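PDB 1UJN: dehydroquinate synthase from Thermus thermophilus, which probably catalyses the conversion of 3-deoxy-D-arabino-heptulosonate 7-phosphate to 3-dehydroquinate with release of phosphate, the second step of chorismate biosynthesis, using NAD(+) and zinc or cobalt. Local coordinates for residues Leu4-Glu8 against Val211-Glu215; Ile14-Val20 against Val152-Leu156; His235-Gln240 against Leu294-Leu298; Tyr257-Gly262 against Trp311-Leu315. All blocks are in the same frame, centred on the assembly; numbering follows the deposited sequence.

Interaction 1 of 4, residues Leu4-Glu8 against Val211-Glu215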
# COMPACT_ATOMS: atom_id res chain seq x y z
N LEU A 4 8.31 -24.79 6.54
CA LEU A 4 9.34 -24.04 5.84
C LEU A 4 9.37 -22.65 6.46
O LEU A 4 8.42 -22.25 7.14
CB LEU A 4 9.02 -23.93 4.35
CG LEU A 4 9.04 -25.19 3.49
CD1 LEU A 4 7.91 -26.12 3.90
CD2 LEU A 4 8.89 -24.80 2.02
N GLU A 5 10.45 -21.92 6.23
CA GLU A 5 10.55 -20.57 6.77
C GLU A 5 11.07 -19.58 5.74
O GLU A 5 12.03 -19.86 5.01
CB GLU A 5 11.49 -20.54 7.99
CG GLU A 5 11.10 -21.49 9.11
CD GLU A 5 11.93 -21.26 10.37
OE1 GLU A 5 13.16 -21.07 10.25
OE2 GLU A 5 11.36 -21.28 11.48
N VAL A 6 10.41 -18.43 5.68
CA VAL A 6 10.84 -17.35 4.81
C VAL A 6 11.53 -16.46 5.82
O VAL A 6 10.99 -16.21 6.89
CB VAL A 6 9.66 -16.59 4.19
CG1 VAL A 6 10.15 -15.25 3.64
CG2 VAL A 6 9.04 -17.43 3.07
N ARG A 7 12.73 -16.00 5.48
CA ARG A 7 13.48 -15.16 6.41
C ARG A 7 13.52 -13.68 6.02
O ARG A 7 13.43 -12.81 6.88
CB ARG A 7 14.91 -15.68 6.52
CG ARG A 7 15.01 -17.15 6.93
CD ARG A 7 14.43 -17.36 8.32
NE ARG A 7 15.25 -16.72 9.34
CZ ARG A 7 14.87 -16.52 10.60
NH1 ARG A 7 13.66 -16.91 10.99
NH2 ARG A 7 15.70 -15.94 11.46
N GLU A 8 13.65 -13.42 4.73
CA GLU A 8 13.73 -12.05 4.24
C GLU A 8 12.72 -11.76 3.13
O GLU A 8 12.36 -12.65 2.36
CB GLU A 8 15.15 -11.77 3.73
CG GLU A 8 16.24 -11.97 4.78
CD GLU A 8 16.25 -10.87 5.83
OE1 GLU A 8 15.17 -10.31 6.13
OE2 GLU A 8 17.34 -10.57 6.37
N VAL A 211 11.48 -20.00 -2.29
CA VAL A 211 12.01 -19.31 -1.12
C VAL A 211 13.49 -18.97 -1.35
O VAL A 211 13.91 -17.83 -1.15
CB VAL A 211 11.89 -20.16 0.16
CG1 VAL A 211 12.68 -19.51 1.29
CG2 VAL A 211 10.42 -20.29 0.57
N ARG A 212 14.27 -19.95 -1.78
CA ARG A 212 15.70 -19.74 -2.02
C ARG A 212 16.00 -18.68 -3.06
O ARG A 212 16.77 -17.74 -2.81
CB ARG A 212 16.37 -21.05 -2.45
CG ARG A 212 16.46 -22.10 -1.36
CD ARG A 212 17.61 -23.06 -1.64
NE ARG A 212 17.47 -23.74 -2.92
CZ ARG A 212 16.57 -24.69 -3.17
NH1 ARG A 212 15.73 -25.08 -2.22
NH2 ARG A 212 16.51 -25.25 -4.37
N VAL A 213 15.41 -18.83 -4.24
CA VAL A 213 15.62 -17.88 -5.33
C VAL A 213 15.26 -16.46 -4.92
O VAL A 213 15.97 -15.50 -5.25
CB VAL A 213 14.78 -18.27 -6.55
CG1 VAL A 213 14.99 -17.25 -7.66
CG2 VAL A 213 15.15 -19.66 -7.02
N THR A 214 14.16 -16.33 -4.19
CA THR A 214 13.68 -15.03 -3.74
C THR A 214 14.61 -14.34 -2.75
O THR A 214 14.81 -13.12 -2.83
CB THR A 214 12.29 -15.17 -3.11
OG1 THR A 214 11.36 -15.59 -4.11
CG2 THR A 214 11.83 -13.84 -2.52
N GLU A 215 15.17 -15.10 -1.81
CA GLU A 215 16.05 -14.51 -0.81
C GLU A 215 17.45 -14.18 -1.33
O GLU A 215 18.07 -13.22 -0.87
CB GLU A 215 16.15 -15.44 0.41
CG GLU A 215 14.91 -15.36 1.27
CD GLU A 215 14.87 -16.39 2.39
OE1 GLU A 215 13.85 -16.41 3.11
OE2 GLU A 215 15.83 -17.16 2.55
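One carboxylate oxygen, OE1 of Glu215, takes backbone N-H groups from two successive residues, Arg7 and Glu8. The bond from Arg7 N to Glu215 OE1 is short and almost straight, 2.7 Å with an N-H...O angle of 173°; the donor comes in on the syn side of the oxygen, 28° out of the carboxylate plane. The second, from Glu8 N to the same OE1, is weak at 3.4 Å. Glu215 reaches the two amides because its chain runs extended beyond CG, carrying the carboxylate from the helix to the point where the strand gives way to loop. Its charge meets main chain here, not the guanidinium: Arg7 NE stays 6.4 Å from Glu215 OE1, although Arg7 CB lies against that oxygen at 3.6 Å. An alanine here would remove the carboxylate, and the amides of Arg7 and Glu8 would probably be left without this shared acceptor, the start of the loop less firmly fixed. Nearer the start of the helix segment the contact turns apolar. Val211 CG2 meets Val6 CG2 at 4.0 Å, while the other branch, Val211 CG1, lies 3.8 Å from the carbonyl oxygen Glu5 O. The strand and helix segments run nearly parallel, 16° apart, with their axes 9.7 Å from each other. Strand 2-6 forms an edge of the mixed sheet within this chain, pairing with strand 12-17 through Leu4 and Ile14 and through Val6 and Tyr12, and helix 199-216 packs along it, with Leu4 resting on Val207 and Ala208.

Interaction 2 of 4, residues Ile14-Val20 against Val152-Leu156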
# COMPACT_ATOMS: atom_id res chain seq x y z
N ILE A 14 5.70 -21.29 6.65
CA ILE A 14 4.80 -21.83 5.63
C ILE A 14 4.63 -23.29 6.02
O ILE A 14 5.61 -24.05 6.01
CB ILE A 14 5.40 -21.76 4.21
CG1 ILE A 14 5.55 -20.31 3.75
CG2 ILE A 14 4.51 -22.54 3.24
CD1 ILE A 14 6.31 -20.14 2.44
N LEU A 15 3.42 -23.68 6.37
CA LEU A 15 3.14 -25.06 6.77
C LEU A 15 2.38 -25.76 5.65
O LEU A 15 1.45 -25.20 5.08
CB LEU A 15 2.28 -25.10 8.03
CG LEU A 15 2.92 -24.80 9.39
CD1 LEU A 15 3.88 -25.92 9.77
CD2 LEU A 15 3.65 -23.46 9.32
N VAL A 16 2.79 -26.99 5.34
CA VAL A 16 2.12 -27.77 4.31
C VAL A 16 1.91 -29.18 4.84
O VAL A 16 2.87 -29.87 5.18
CB VAL A 16 2.98 -27.84 3.02
CG1 VAL A 16 2.21 -28.58 1.93
CG2 VAL A 16 3.36 -26.44 2.56
N GLY A 17 0.65 -29.60 4.95
CA GLY A 17 0.37 -30.94 5.45
C GLY A 17 -1.06 -31.10 5.89
O GLY A 17 -1.92 -30.28 5.55
N GLU A 18 -1.34 -32.15 6.65
CA GLU A 18 -2.70 -32.39 7.14
C GLU A 18 -2.76 -32.03 8.61
O GLU A 18 -2.04 -32.60 9.43
CB GLU A 18 -3.10 -33.84 6.92
CG GLU A 18 -3.27 -34.20 5.44
CD GLU A 18 -3.71 -35.63 5.22
OE1 GLU A 18 -4.67 -36.08 5.90
OE2 GLU A 18 -3.10 -36.31 4.37
N GLY A 19 -3.63 -31.08 8.94
CA GLY A 19 -3.77 -30.64 10.31
C GLY A 19 -2.97 -29.37 10.55
O GLY A 19 -2.44 -29.17 11.63
N VAL A 20 -2.88 -28.52 9.54
CA VAL A 20 -2.12 -27.28 9.68
C VAL A 20 -2.73 -26.29 10.69
O VAL A 20 -2.02 -25.49 11.28
CB VAL A 20 -1.95 -26.56 8.32
CG1 VAL A 20 -1.18 -27.46 7.36
CG2 VAL A 20 -3.30 -26.17 7.74
N VAL A 152 1.58 -18.85 6.48
CA VAL A 152 0.85 -19.51 5.39
C VAL A 152 0.59 -20.94 5.86
O VAL A 152 1.52 -21.63 6.26
CB VAL A 152 1.67 -19.56 4.09
CG1 VAL A 152 0.89 -20.31 3.01
CG2 VAL A 152 1.97 -18.14 3.61
N TYR A 153 -0.67 -21.36 5.80
CA TYR A 153 -1.05 -22.69 6.25
C TYR A 153 -1.84 -23.41 5.17
O TYR A 153 -3.01 -23.10 4.94
CB TYR A 153 -1.88 -22.54 7.54
CG TYR A 153 -1.09 -21.85 8.63
CD1 TYR A 153 -0.29 -22.59 9.50
CD2 TYR A 153 -1.05 -20.45 8.72
CE1 TYR A 153 0.54 -21.95 10.43
CE2 TYR A 153 -0.22 -19.81 9.64
CZ TYR A 153 0.57 -20.57 10.49
OH TYR A 153 1.44 -19.96 11.37
N ALA A 154 -1.17 -24.35 4.52
CA ALA A 154 -1.73 -25.13 3.42
C ALA A 154 -2.24 -26.49 3.88
O ALA A 154 -1.46 -27.43 4.06
CB ALA A 154 -0.69 -25.32 2.31
N GLU A 155 -3.55 -26.57 4.06
CA GLU A 155 -4.21 -27.80 4.50
C GLU A 155 -4.46 -28.65 3.27
O GLU A 155 -5.34 -28.34 2.47
CB GLU A 155 -5.54 -27.45 5.17
CG GLU A 155 -6.37 -28.65 5.57
CD GLU A 155 -5.58 -29.65 6.39
OE1 GLU A 155 -5.07 -29.27 7.47
OE2 GLU A 155 -5.45 -30.81 5.94
N LEU A 156 -3.69 -29.72 3.12
CA LEU A 156 -3.83 -30.59 1.96
C LEU A 156 -5.22 -31.22 1.84
O LEU A 156 -5.67 -31.52 0.74
CB LEU A 156 -2.73 -31.66 1.98
CG LEU A 156 -1.32 -31.06 1.99
CD1 LEU A 156 -0.28 -32.17 2.02
CD2 LEU A 156 -1.13 -30.18 0.76
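Strands 14-17 and 152-155 run side by side in parallel, their axes 4.7 Å apart and their directions only 6° different, with Ile14 opposite Val152, Leu15 opposite Tyr153 and Val16 opposite Ala154. Four backbone bonds zip them together: Leu15 N to Val152 O, Ala154 N to Leu15 O, Gly17 N to Ala154 O, and Leu156 N to Gly17 O, the last at 3.1 Å. The chain then curls round the carboxylate of Glu155, whose OE1 accepts both Gly19 N at 2.7 Å, on its syn lone pair, and Val20 N at 3.1 Å, nearly along the C-O bond. A bend at chi2 (52°) brings the Glu155 carboxylate back to this turn, while its OE2 takes the amide of Arg157; the buried acid is thus held by three backbone amides. Leu15 and Tyr153 lie alongside one another on the same face, Leu15 CD2 touching Tyr153 CE1 at 3.6 Å. Val20 folds back over this side, with CG2 3.9 Å from Tyr153 CB. On the face bearing Ile14 and Val152, Ile14 CG1 meets Val152 CB at 4.0 Å, and Val16 CG1 meets Leu156 CD2 near helix 199-216. Such parallel pairing, with strand 151-155 flanked on its other side by strand 112-117, belongs to the nucleotide-binding alpha/beta domain of dehydroquinate synthases; Glu155 lies about 7 Å, side chain to side chain, from Thr118, a predicted NAD(+)-binding residue.

Interaction 3 of 4, residues His235-Gln240 against Leu294-Leu298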
# COMPACT_ATOMS: atom_id res chain seq x y z
N HIS A 235 2.25 -15.03 -21.25
CA HIS A 235 1.49 -13.80 -21.10
C HIS A 235 0.81 -13.42 -22.41
O HIS A 235 -0.35 -13.01 -22.43
CB HIS A 235 2.41 -12.67 -20.66
CG HIS A 235 1.72 -11.36 -20.51
ND1 HIS A 235 0.89 -11.07 -19.45
CD2 HIS A 235 1.73 -10.25 -21.30
CE1 HIS A 235 0.41 -9.84 -19.59
NE2 HIS A 235 0.90 -9.33 -20.70
N ALA A 236 1.55 -13.57 -23.51
CA ALA A 236 1.03 -13.24 -24.83
C ALA A 236 -0.15 -14.13 -25.21
O ALA A 236 -1.11 -13.67 -25.84
CB ALA A 236 2.14 -13.38 -25.87
N LEU A 237 -0.08 -15.40 -24.84
CA LEU A 237 -1.15 -16.35 -25.14
C LEU A 237 -2.39 -16.03 -24.32
O LEU A 237 -3.51 -16.08 -24.82
CB LEU A 237 -0.68 -17.78 -24.86
CG LEU A 237 0.44 -18.29 -25.79
CD1 LEU A 237 0.96 -19.63 -25.28
CD2 LEU A 237 -0.08 -18.41 -27.21
N GLU A 238 -2.18 -15.71 -23.04
CA GLU A 238 -3.29 -15.37 -22.17
C GLU A 238 -4.01 -14.14 -22.70
O GLU A 238 -5.24 -14.07 -22.68
CB GLU A 238 -2.79 -15.11 -20.75
CG GLU A 238 -2.52 -16.37 -19.95
CD GLU A 238 -2.04 -16.07 -18.55
OE1 GLU A 238 -0.86 -15.69 -18.39
OE2 GLU A 238 -2.84 -16.21 -17.60
N ALA A 239 -3.25 -13.18 -23.20
CA ALA A 239 -3.82 -11.95 -23.74
C ALA A 239 -4.60 -12.20 -25.03
O ALA A 239 -5.70 -11.68 -25.22
CB ALA A 239 -2.72 -10.92 -23.99
N GLN A 240 -4.02 -13.00 -25.92
CA GLN A 240 -4.68 -13.30 -27.19
C GLN A 240 -5.98 -14.08 -27.02
O GLN A 240 -6.92 -13.92 -27.80
CB GLN A 240 -3.75 -14.08 -28.11
CG GLN A 240 -4.34 -14.28 -29.50
CD GLN A 240 -3.89 -15.57 -30.14
OE1 GLN A 240 -3.13 -16.34 -29.54
NE2 GLN A 240 -4.35 -15.82 -31.37
N LEU A 294 1.98 -12.03 -32.99
CA LEU A 294 2.48 -12.30 -31.65
C LEU A 294 3.20 -11.08 -31.09
O LEU A 294 2.93 -10.64 -29.97
CB LEU A 294 3.45 -13.49 -31.69
CG LEU A 294 4.03 -13.94 -30.35
CD1 LEU A 294 2.92 -14.52 -29.49
CD2 LEU A 294 5.12 -14.98 -30.58
N LEU A 295 4.12 -10.54 -31.89
CA LEU A 295 4.92 -9.37 -31.52
C LEU A 295 4.19 -8.36 -30.63
O LEU A 295 4.74 -7.91 -29.62
CB LEU A 295 5.43 -8.67 -32.78
CG LEU A 295 6.35 -9.49 -33.68
CD1 LEU A 295 6.67 -8.71 -34.94
CD2 LEU A 295 7.63 -9.85 -32.93
N PRO A 296 2.95 -7.98 -30.99
CA PRO A 296 2.21 -7.01 -30.18
C PRO A 296 2.19 -7.36 -28.69
O PRO A 296 2.43 -6.50 -27.84
CB PRO A 296 0.82 -7.06 -30.80
CG PRO A 296 1.12 -7.29 -32.24
CD PRO A 296 2.18 -8.37 -32.18
N TYR A 297 1.90 -8.62 -28.38
CA TYR A 297 1.85 -9.07 -27.00
C TYR A 297 3.24 -9.29 -26.40
O TYR A 297 3.37 -9.47 -25.18
CB TYR A 297 1.04 -10.37 -26.89
CG TYR A 297 -0.36 -10.28 -27.46
CD1 TYR A 297 -0.62 -10.66 -28.78
CD2 TYR A 297 -1.41 -9.80 -26.69
CE1 TYR A 297 -1.90 -10.57 -29.31
CE2 TYR A 297 -2.70 -9.70 -27.22
CZ TYR A 297 -2.94 -10.09 -28.52
OH TYR A 297 -4.21 -9.99 -29.04
N LEU A 298 4.26 -9.28 -27.24
CA LEU A 298 5.63 -9.47 -26.77
C LEU A 298 6.31 -8.13 -26.50
O LEU A 298 6.89 -7.92 -25.43
CB LEU A 298 6.45 -10.25 -27.80
CG LEU A 298 6.01 -11.69 -28.07
CD1 LEU A 298 6.95 -12.33 -29.07
CD2 LEU A 298 5.99 -12.49 -26.77
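Tyr297 lies against the helix segment 235-240, its side chain running along two alanines and the backbone of the last turn. Ala236 CB sits 3.4 Å from Tyr297 CB, and one turn on, Ala239 CB approaches Tyr297 CD2 at 3.2 Å, a tight contact that leaves little room between helix and ring. One face of the phenol ring covers helix backbone: Ala236 O stands 3.8 Å above its plane, offset toward the rim, and Gln240 N lies over the same group, 3.8 Å from Tyr297 CE2. Gln240 CB adds a looser touch near Tyr297 CZ. With CG anti to its own carbonyl carbon (chi1 -55°), Tyr297 lays its ring along the helix toward Gln240. No hydrogen bond spans the two segments, so the fit rests on van der Waals contact and on the small methyl groups that let the ring come close. Around Ala236 the leucines complete the patch: Leu294 CD1 and Leu298 CD2 both reach Ala236 CB, the former at 3.9 Å. Tyr297 is placed by its own turn, where Tyr297 N bonds to Leu294 O at 2.8 Å. His235 is near the predicted zinc ligand His231 and the predicted NAD(+)-binding Lys140, with about 6 Å between side chains in each case, while Glu238 OE1 is hydrogen-bonded to His247, another predicted zinc ligand. The contact thus joins helix 231-240 to the segment that follows helix 291-294; Leu237 packs on Tyr253 of helix 247-264, and Leu237 and Leu294 both reach helix 327-342, through Trp337 and Phe334.

Interaction 4 of 4, residues Tyr257-Gly262 against Trp311-Leu315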
# COMPACT_ATOMS: atom_id res chain seq x y z
N TYR A 257 8.17 -23.40 -25.47
CA TYR A 257 8.83 -22.41 -26.30
C TYR A 257 10.23 -22.12 -25.76
O TYR A 257 11.20 -22.05 -26.52
CB TYR A 257 8.02 -21.11 -26.34
CG TYR A 257 8.50 -20.11 -27.36
CD1 TYR A 257 8.37 -20.37 -28.73
CD2 TYR A 257 9.09 -18.92 -26.97
CE1 TYR A 257 8.81 -19.45 -29.69
CE2 TYR A 257 9.54 -17.99 -27.92
CZ TYR A 257 9.40 -18.26 -29.27
OH TYR A 257 9.84 -17.35 -30.20
N ALA A 258 10.33 -21.96 -24.44
CA ALA A 258 11.61 -21.69 -23.80
C ALA A 258 12.58 -22.82 -24.08
O ALA A 258 13.76 -22.59 -24.37
CB ALA A 258 11.41 -21.54 -22.29
N ALA A 259 12.09 -24.06 -24.00
CA ALA A 259 12.91 -25.22 -24.27
C ALA A 259 13.44 -25.18 -25.70
O ALA A 259 14.59 -25.55 -25.95
CB ALA A 259 12.10 -26.50 -24.04
N LEU A 260 12.61 -24.74 -26.64
CA LEU A 260 13.04 -24.66 -28.04
C LEU A 260 14.08 -23.56 -28.23
O LEU A 260 15.01 -23.71 -29.04
CB LEU A 260 11.83 -24.44 -28.95
CG LEU A 260 10.91 -25.66 -28.99
CD1 LEU A 260 9.58 -25.31 -29.64
CD2 LEU A 260 11.60 -26.80 -29.75
N LEU A 261 13.95 -22.47 -27.50
CA LEU A 261 14.93 -21.39 -27.58
C LEU A 261 16.26 -21.91 -27.05
O LEU A 261 17.33 -21.63 -27.62
CB LEU A 261 14.48 -20.19 -26.74
CG LEU A 261 13.20 -19.48 -27.17
CD1 LEU A 261 12.83 -18.42 -26.16
CD2 LEU A 261 13.40 -18.87 -28.55
N GLY A 262 16.20 -22.66 -25.96
CA GLY A 262 17.41 -23.22 -25.38
C GLY A 262 18.11 -24.17 -26.33
O GLY A 262 19.33 -24.16 -26.44
N TRP A 311 14.41 -12.67 -22.69
CA TRP A 311 13.77 -13.96 -22.47
C TRP A 311 14.58 -14.81 -21.49
O TRP A 311 15.81 -14.75 -21.48
CB TRP A 311 13.66 -14.75 -23.77
CG TRP A 311 12.95 -14.05 -24.88
CD1 TRP A 311 13.43 -13.04 -25.67
CD2 TRP A 311 11.63 -14.34 -25.36
NE1 TRP A 311 12.50 -12.69 -26.61
CE2 TRP A 311 11.38 -13.47 -26.45
CE3 TRP A 311 10.63 -15.25 -24.98
CZ2 TRP A 311 10.18 -13.48 -27.16
CZ3 TRP A 311 9.44 -15.26 -25.69
CH2 TRP A 311 9.22 -14.38 -26.76
N VAL A 312 13.89 -15.60 -20.68
CA VAL A 312 14.56 -16.50 -19.75
C VAL A 312 14.74 -17.79 -20.55
O VAL A 312 13.76 -18.46 -20.88
CB VAL A 312 13.71 -16.80 -18.50
CG1 VAL A 312 14.43 -17.79 -17.61
CG2 VAL A 312 13.43 -15.51 -17.73
N VAL A 313 15.98 -18.10 -20.88
CA VAL A 313 16.30 -19.29 -21.67
C VAL A 313 16.96 -20.37 -20.83
O VAL A 313 18.01 -20.14 -20.23
CB VAL A 313 17.25 -18.94 -22.85
CG1 VAL A 313 17.52 -20.18 -23.69
CG2 VAL A 313 16.65 -17.84 -23.70
N PRO A 314 16.36 -21.57 -20.78
CA PRO A 314 16.92 -22.68 -20.01
C PRO A 314 17.89 -23.48 -20.88
O PRO A 314 17.48 -24.16 -21.81
CB PRO A 314 15.69 -23.48 -19.63
CG PRO A 314 14.86 -23.37 -20.88
CD PRO A 314 15.00 -21.90 -21.26
N LEU A 315 19.18 -23.38 -20.58
CA LEU A 315 20.19 -24.11 -21.35
C LEU A 315 20.37 -25.51 -20.77
O LEU A 315 20.80 -26.43 -21.47
CB LEU A 315 21.52 -23.35 -21.33
CG LEU A 315 21.46 -21.94 -21.93
CD1 LEU A 315 22.83 -21.28 -21.82
CD2 LEU A 315 21.02 -22.01 -23.39
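Trp311 sets the six-membered part of its indole against Tyr257, with CZ3 of Trp311 3.5 Å from CE2 of Tyr257 and near the plane of the phenol ring, at its edge. The two rings are inclined at 50°, their centroids 5.5 Å apart. Tyr257 extends its ring toward the indole with CG anti to the backbone N (chi1 -170°), and its hydroxyl is hydrogen-bonded to Leu330 O of helix 327-342. Leu261, one turn further on, crosses the indole at about a right angle, bringing CD1 to 4.0 Å from Trp311 CE3. An alanine in place of Trp311 would probably open a gap beside Tyr257 and Leu261 and take away the contact at the CE2 edge of the Tyr257 ring. Further along, Pro314 CD rests 3.4 Å from Ala258 O, and Val313 CG1 packs 3.5 Å from Gly262 CA. A side chain at Gly262 would run into Pro314 O, so its absence lets the strand come close. The axes of segments 257-262 and 311-314 come within 6.6 Å and cross at -69°. This is a helix packed on a two-stranded antiparallel hairpin, 311-314 with 319-323, within the largely helical C-terminal part of dehydroquinate synthase.

In the fold
From the N terminus, strands 2-6 and 12-17 come first. Interaction 1 joins the former to helix 199-216, closing a loop of about 200 residues; interaction 2, which pairs the latter with strand 151-155, closes a shorter loop lying wholly within it. The two touch where Val6 CG2 packs on Ile14 CD1. Later, interaction 3 closes a loop of about 50 residues from helix 231-240 to residues 294-298 and interaction 4 a similar one from helix 247-264 to strand 311-314; the two cross, meeting where Leu298 CD2 packs on Trp311 CH2. Interactions 1 and 2 thus tie the sheet together and to a helix of the C-terminal part, whereas 3 and 4 knit that helical part itself.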